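PDB 7JGT: fibronectin type-III domain-containing protein from Caldanaerobacter subterraneus subsp. tengcongensis, which is of unknown function; this chain is its FN3-like domain, a highly thermostable beta-sandwich module probably serving a structural role. Local coordinates for residues G9-S14 / R23-E28; C68-A73 / F82-S87. The protein carries 1 engineered substitution. All coordinates share one frame; numbering follows the deposited sequence.

Interaction 1: G9-S14 / R23-E28; sequences GFWVES and RLRWSE
W11, E13, R23 and R25 pair in antiparallel register through four backbone hydrogen bonds, with strand axes 4.9 Å apart at closest and N-to-C directions 156° from each other. This is the first beta hairpin of the fibronectin type III sandwich, and its two faces differ sharply. On one, E13, R23 and R25 build a salt-bridge network, with W11 beside it. E13 carries its CG between the backbone N and the carbonyl carbon (chi1 43°), which sends the extended chain toward the partner strand. There its two carboxylate oxygens divide the arginines: OE2 receives R23 NH1 at 2.7 Å, from above the carboxylate plane, while OE1 meets the edge of the R25 guanidinium in a salt bridge through NH2, NE adding a weak bond. Replacing this glutamate with an alanine would probably leave the two neighbouring guanidinium groups without the charge that holds them together. The other face is apolar: L24 CG lies 3.7 Å from V12 CG2 and equally close to F10 CE1, at the edge of the phenyl ring. The R25 guanidinium is sandwiched, with R23 NH1 over one face and W11 CE3 over the opposite one, 3.4 Å above the plane.

Interaction 2: C68-A73 / F82-S87; sequences CFALRA and FVTASS. Engineered in segment 68-73: C68 (natural residue Thr).
Between F69, L71, V83 and A85 runs an antiparallel ladder whose strand axes approach to 4.7 Å at 153°, part of a beta hairpin in the larger sheet of the fibronectin type III sandwich. Two hydrogen-bonded pairs satisfy the inward-facing backbone groups. L71 is bonded to V83 both ways, its N donating to V83 O at 2.8 Å and its O receiving V83 N at 2.9 Å. At the F69–A85 pair the two bonds are unequal: F69 N reaches A85 O at 2.9 Å and is almost straight (178° at the hydrogen), whereas the return bond from A85 N to F69 O is weak at 3.3 Å. F69 O and L71 O also receive CA-H...O contacts, from T84 CA and F82 CA. On the face bearing A70, the methyl CB makes a CH-pi contact with F82, lying over the ring face 3.9 Å from the centroid. The aliphatic part of R72 also meets this ring, with CD 3.4 Å from F82 CE1; chi1 of 64° sets the extended R72 chain across the phenyl. Its charged end is satisfied outside the hairpin, by a salt bridge from NH2 to E36. Engineered C68, a threonine in the natural sequence, forms a non-hydrogen-bonded pair with S86, their CB atoms in van der Waals contact. On the other face, L71 CB and V83 CG2 lie side by side. Strand 34-41 flanks strand 66-75 along its other edge, sharing backbone hydrogen bonds, C68 with V40, A70 with Y38 and R72 with E36, while F69 and A85 pack on V12 of strand 11-14 in the facing sheet.

How the interactions relate
Interaction 1 closes before interaction 2 opens along the chain, and their centres lie about 9 Å apart. They belong to different antiparallel sheets: 9-14/23-28 joins two strands of the three-stranded sheet 11-14, 22-25, 55-58, whereas 68-73/82-87 joins two strands of the four-stranded sheet 44-51, 34-41, 66-75, 78-88. The two hairpins pack directly on each other, as W26 CB to L71 CD2 at 3.5 Å and F10 O to A85 CB at 3.4 Å attest. Near the edge strands the contact continues from V12 O to S87 CB. Together they help close the core of this FN3-like domain, while the salt-bridge network of interaction 1 faces away from it, consistent with surface salt bridges contributing to thermal stability.

Interaction 1: G9-S14 / R23-E28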
loop_
_atom_site.group_PDB
_atom_site.type_symbol
_atom_site.label_atom_id
_atom_site.label_comp_id
_atom_site.label_asym_id
_atom_site.label_seq_id
_atom_site.Cartn_x
_atom_site.Cartn_y
_atom_site.Cartn_z
ATOM N N GLY A 9 -8.130 -2.072 7.391
ATOM C CA GLY A 9 -6.929 -2.220 8.183
ATOM C C GLY A 9 -5.659 -1.927 7.417
ATOM O O GLY A 9 -4.613 -2.490 7.730
ATOM N N PHE A 10 -5.725 -1.076 6.401
ATOM C CA PHE A 10 -4.517 -0.715 5.671
ATOM C C PHE A 10 -3.710 0.250 6.532
ATOM O O PHE A 10 -4.151 1.373 6.791
ATOM C CB PHE A 10 -4.865 -0.102 4.321
ATOM C CG PHE A 10 -3.671 0.338 3.533
ATOM C CD1 PHE A 10 -2.518 -0.419 3.522
ATOM C CD2 PHE A 10 -3.708 1.514 2.801
ATOM C CE1 PHE A 10 -1.412 -0.011 2.785
ATOM C CE2 PHE A 10 -2.616 1.918 2.074
ATOM C CZ PHE A 10 -1.470 1.153 2.066
ATOM N N TRP A 11 -2.548 -0.197 7.002
ATOM C CA TRP A 11 -1.651 0.625 7.805
ATOM C C TRP A 11 -0.284 0.700 7.140
ATOM O O TRP A 11 0.211 -0.292 6.596
ATOM C CB TRP A 11 -1.472 0.073 9.221
ATOM C CG TRP A 11 -2.732 -0.324 9.900
ATOM C CD1 TRP A 11 -3.872 0.414 10.021
ATOM C CD2 TRP A 11 -2.974 -1.557 10.569
ATOM N NE1 TRP A 11 -4.819 -0.294 10.729
ATOM C CE2 TRP A 11 -4.288 -1.507 11.079
ATOM C CE3 TRP A 11 -2.203 -2.702 10.794
ATOM C CZ2 TRP A 11 -4.851 -2.564 11.796
ATOM C CZ3 TRP A 11 -2.758 -3.746 11.505
ATOM C CH2 TRP A 11 -4.070 -3.673 11.998
ATOM N N VAL A 12 0.322 1.881 7.201
ATOM C CA VAL A 12 1.690 2.110 6.754
ATOM C C VAL A 12 2.503 2.446 7.992
ATOM O O VAL A 12 2.152 3.376 8.728
ATOM C CB VAL A 12 1.763 3.250 5.730
ATOM C CG1 VAL A 12 3.199 3.649 5.493
ATOM C CG2 VAL A 12 1.076 2.842 4.442
ATOM N N GLU A 13 3.568 1.692 8.251
ATOM C CA GLU A 13 4.315 1.923 9.481
ATOM C C GLU A 13 5.789 2.159 9.204
ATOM O O GLU A 13 6.379 1.549 8.305
ATOM C CB GLU A 13 4.167 0.774 10.483
ATOM C CG GLU A 13 4.247 -0.605 9.898
ATOM C CD GLU A 13 3.772 -1.658 10.881
ATOM O OE1 GLU A 13 2.543 -1.884 10.948
ATOM O OE2 GLU A 13 4.624 -2.253 11.590
ATOM N N SER A 14 6.366 3.058 9.997
ATOM C CA SER A 14 7.786 3.344 9.929
ATOM C C SER A 14 8.582 2.152 10.438
ATOM O O SER A 14 8.085 1.306 11.188
ATOM C CB SER A 14 8.112 4.590 10.755
ATOM O OG SER A 14 9.250 5.256 10.253
ATOM N N ARG A 23 6.750 -0.238 5.951
ATOM C CA ARG A 23 6.035 -1.509 5.971
ATOM C C ARG A 23 4.553 -1.233 5.760
ATOM O O ARG A 23 3.950 -0.461 6.511
ATOM C CB ARG A 23 6.273 -2.240 7.291
ATOM C CG ARG A 23 5.440 -3.493 7.502
ATOM C CD ARG A 23 5.512 -3.923 8.965
ATOM N NE ARG A 23 5.052 -5.293 9.178
ATOM C CZ ARG A 23 4.623 -5.771 10.345
ATOM N NH1 ARG A 23 4.579 -4.989 11.421
ATOM N NH2 ARG A 23 4.234 -7.038 10.432
ATOM N N LEU A 24 3.989 -1.830 4.718
ATOM C CA LEU A 24 2.568 -1.751 4.413
ATOM C C LEU A 24 1.916 -3.066 4.824
ATOM O O LEU A 24 2.481 -4.134 4.596
ATOM C CB LEU A 24 2.335 -1.501 2.919
ATOM C CG LEU A 24 2.300 -0.057 2.407
ATOM C CD1 LEU A 24 3.606 0.642 2.701
ATOM C CD2 LEU A 24 2.027 -0.011 0.905
ATOM N N ARG A 25 0.730 -2.977 5.426
ATOM C CA ARG A 25 -0.002 -4.132 5.945
ATOM C C ARG A 25 -1.490 -3.930 5.706
ATOM O O ARG A 25 -1.985 -2.803 5.748
ATOM C CB ARG A 25 0.218 -4.324 7.451
ATOM C CG ARG A 25 1.476 -5.041 7.835
ATOM C CD ARG A 25 1.401 -5.437 9.304
ATOM N NE ARG A 25 1.336 -4.273 10.182
ATOM C CZ ARG A 25 0.902 -4.304 11.439
ATOM N NH1 ARG A 25 0.486 -5.444 11.977
ATOM N NH2 ARG A 25 0.890 -3.192 12.162
ATOM N N TRP A 26 -2.204 -5.028 5.460
ATOM C CA TRP A 26 -3.647 -4.954 5.264
ATOM C C TRP A 26 -4.264 -6.315 5.561
ATOM O O TRP A 26 -3.572 -7.321 5.731
ATOM C CB TRP A 26 -4.008 -4.487 3.842
ATOM C CG TRP A 26 -3.409 -5.361 2.764
ATOM C CD1 TRP A 26 -3.965 -6.478 2.207
ATOM C CD2 TRP A 26 -2.138 -5.183 2.124
ATOM N NE1 TRP A 26 -3.104 -7.019 1.275
ATOM C CE2 TRP A 26 -1.984 -6.235 1.198
ATOM C CE3 TRP A 26 -1.115 -4.240 2.250
ATOM C CZ2 TRP A 26 -0.842 -6.371 0.398
ATOM C CZ3 TRP A 26 0.024 -4.374 1.453
ATOM C CH2 TRP A 26 0.147 -5.441 0.544
ATOM N N SER A 27 -5.584 -6.318 5.655
ATOM C CA SER A 27 -6.315 -7.526 5.979
ATOM C C SER A 27 -6.642 -8.288 4.713
ATOM O O SER A 27 -6.780 -7.703 3.636
ATOM C CB SER A 27 -7.603 -7.182 6.712
ATOM O OG SER A 27 -8.500 -6.602 5.791
ATOM N N GLU A 28 -6.777 -9.603 4.854
ATOM C CA GLU A 28 -7.304 -10.397 3.760
ATOM C C GLU A 28 -8.657 -9.836 3.353
ATOM O O GLU A 28 -9.431 -9.364 4.194
ATOM C CB GLU A 28 -7.418 -11.859 4.181
ATOM C CG GLU A 28 -7.704 -12.801 3.042
ATOM C CD GLU A 28 -7.574 -14.252 3.456
ATOM O OE1 GLU A 28 -7.945 -15.128 2.652
ATOM O OE2 GLU A 28 -7.107 -14.512 4.582
#

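Interaction 2: C68-A73 / F82-S87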
loop_
_atom_site.group_PDB
_atom_site.type_symbol
_atom_site.label_atom_id
_atom_site.label_comp_id
_atom_site.label_asym_id
_atom_site.label_seq_id
_atom_site.Cartn_x
_atom_site.Cartn_y
_atom_site.Cartn_z
ATOM N N CYS A 68 2.434 8.802 1.257
ATOM C CA CYS A 68 1.062 8.320 1.256
ATOM C C CYS A 68 0.914 7.246 0.192
ATOM O O CYS A 68 1.377 7.421 -0.940
ATOM C CB CYS A 68 0.063 9.445 0.994
ATOM S SG CYS A 68 -1.653 8.901 1.119
ATOM N N PHE A 69 0.268 6.145 0.552
ATOM C CA PHE A 69 0.064 5.037 -0.366
ATOM C C PHE A 69 -1.426 4.810 -0.599
ATOM O O PHE A 69 -2.267 5.197 0.212
ATOM C CB PHE A 69 0.742 3.762 0.157
ATOM C CG PHE A 69 2.232 3.905 0.334
ATOM C CD1 PHE A 69 3.094 3.688 -0.722
ATOM C CD2 PHE A 69 2.769 4.276 1.556
ATOM C CE1 PHE A 69 4.464 3.834 -0.556
ATOM C CE2 PHE A 69 4.143 4.418 1.723
ATOM C CZ PHE A 69 4.984 4.201 0.670
ATOM N N ALA A 70 -1.749 4.217 -1.740
ATOM C CA ALA A 70 -3.110 3.796 -2.036
ATOM C C ALA A 70 -3.075 2.307 -2.339
ATOM O O ALA A 70 -2.212 1.845 -3.090
ATOM C CB ALA A 70 -3.698 4.573 -3.213
ATOM N N LEU A 71 -4.009 1.569 -1.755
ATOM C CA LEU A 71 -4.091 0.124 -1.882
ATOM C C LEU A 71 -5.458 -0.250 -2.424
ATOM O O LEU A 71 -6.474 0.312 -2.001
ATOM C CB LEU A 71 -3.873 -0.554 -0.520
ATOM C CG LEU A 71 -4.064 -2.070 -0.453
ATOM C CD1 LEU A 71 -2.821 -2.808 -0.916
ATOM C CD2 LEU A 71 -4.452 -2.473 0.970
ATOM N N ARG A 72 -5.493 -1.201 -3.355
ATOM C CA ARG A 72 -6.756 -1.763 -3.803
ATOM C C ARG A 72 -6.590 -3.255 -4.058
ATOM O O ARG A 72 -5.488 -3.741 -4.322
ATOM C CB ARG A 72 -7.266 -1.067 -5.069
ATOM C CG ARG A 72 -6.358 -1.270 -6.283
ATOM C CD ARG A 72 -6.783 -0.351 -7.419
ATOM N NE ARG A 72 -6.133 -0.673 -8.691
ATOM C CZ ARG A 72 -6.514 -0.165 -9.857
ATOM N NH1 ARG A 72 -7.537 0.679 -9.905
ATOM N NH2 ARG A 72 -5.883 -0.501 -10.979
ATOM N N ALA A 73 -7.702 -3.973 -3.962
ATOM C CA ALA A 73 -7.780 -5.394 -4.267
ATOM C C ALA A 73 -8.339 -5.580 -5.669
ATOM O O ALA A 73 -9.142 -4.771 -6.144
ATOM C CB ALA A 73 -8.678 -6.121 -3.271
ATOM N N PHE A 82 -9.942 2.412 -3.772
ATOM C CA PHE A 82 -8.710 2.615 -3.028
ATOM C C PHE A 82 -8.975 2.875 -1.551
ATOM O O PHE A 82 -9.961 3.513 -1.176
ATOM C CB PHE A 82 -7.947 3.814 -3.586
ATOM C CG PHE A 82 -7.052 3.486 -4.723
ATOM C CD1 PHE A 82 -6.119 2.466 -4.620
ATOM C CD2 PHE A 82 -7.140 4.196 -5.906
ATOM C CE1 PHE A 82 -5.283 2.160 -5.679
ATOM C CE2 PHE A 82 -6.315 3.891 -6.966
ATOM C CZ PHE A 82 -5.382 2.871 -6.848
ATOM N N VAL A 83 -8.061 2.386 -0.715
ATOM C CA VAL A 83 -7.924 2.844 0.660
ATOM C C VAL A 83 -6.528 3.425 0.805
ATOM O O VAL A 83 -5.597 3.023 0.099
ATOM C CB VAL A 83 -8.175 1.716 1.683
ATOM C CG1 VAL A 83 -9.622 1.284 1.604
ATOM C CG2 VAL A 83 -7.259 0.529 1.422
ATOM N N THR A 84 -6.376 4.395 1.704
ATOM C CA THR A 84 -5.108 5.100 1.808
ATOM C C THR A 84 -4.601 5.073 3.241
ATOM O O THR A 84 -5.359 4.853 4.189
ATOM C CB THR A 84 -5.224 6.555 1.326
ATOM O OG1 THR A 84 -6.264 7.218 2.055
ATOM C CG2 THR A 84 -5.552 6.599 -0.151
ATOM N N ALA A 85 -3.293 5.278 3.371
ATOM C CA ALA A 85 -2.607 5.347 4.652
ATOM C C ALA A 85 -1.245 5.970 4.390
ATOM O O ALA A 85 -0.777 6.017 3.249
ATOM C CB ALA A 85 -2.465 3.965 5.303
ATOM N N SER A 86 -0.609 6.449 5.456
ATOM C CA SER A 86 0.655 7.149 5.275
ATOM C C SER A 86 1.538 6.981 6.510
ATOM O O SER A 86 1.092 6.539 7.571
ATOM C CB SER A 86 0.405 8.627 4.952
ATOM O OG SER A 86 -0.153 9.307 6.061
ATOM N N SER A 87 2.808 7.344 6.353
ATOM C CA SER A 87 3.745 7.410 7.469
ATOM C C SER A 87 4.984 8.158 6.995
ATOM O O SER A 87 5.074 8.584 5.842
ATOM C CB SER A 87 4.111 6.022 7.991
ATOM O OG SER A 87 4.879 6.139 9.173
#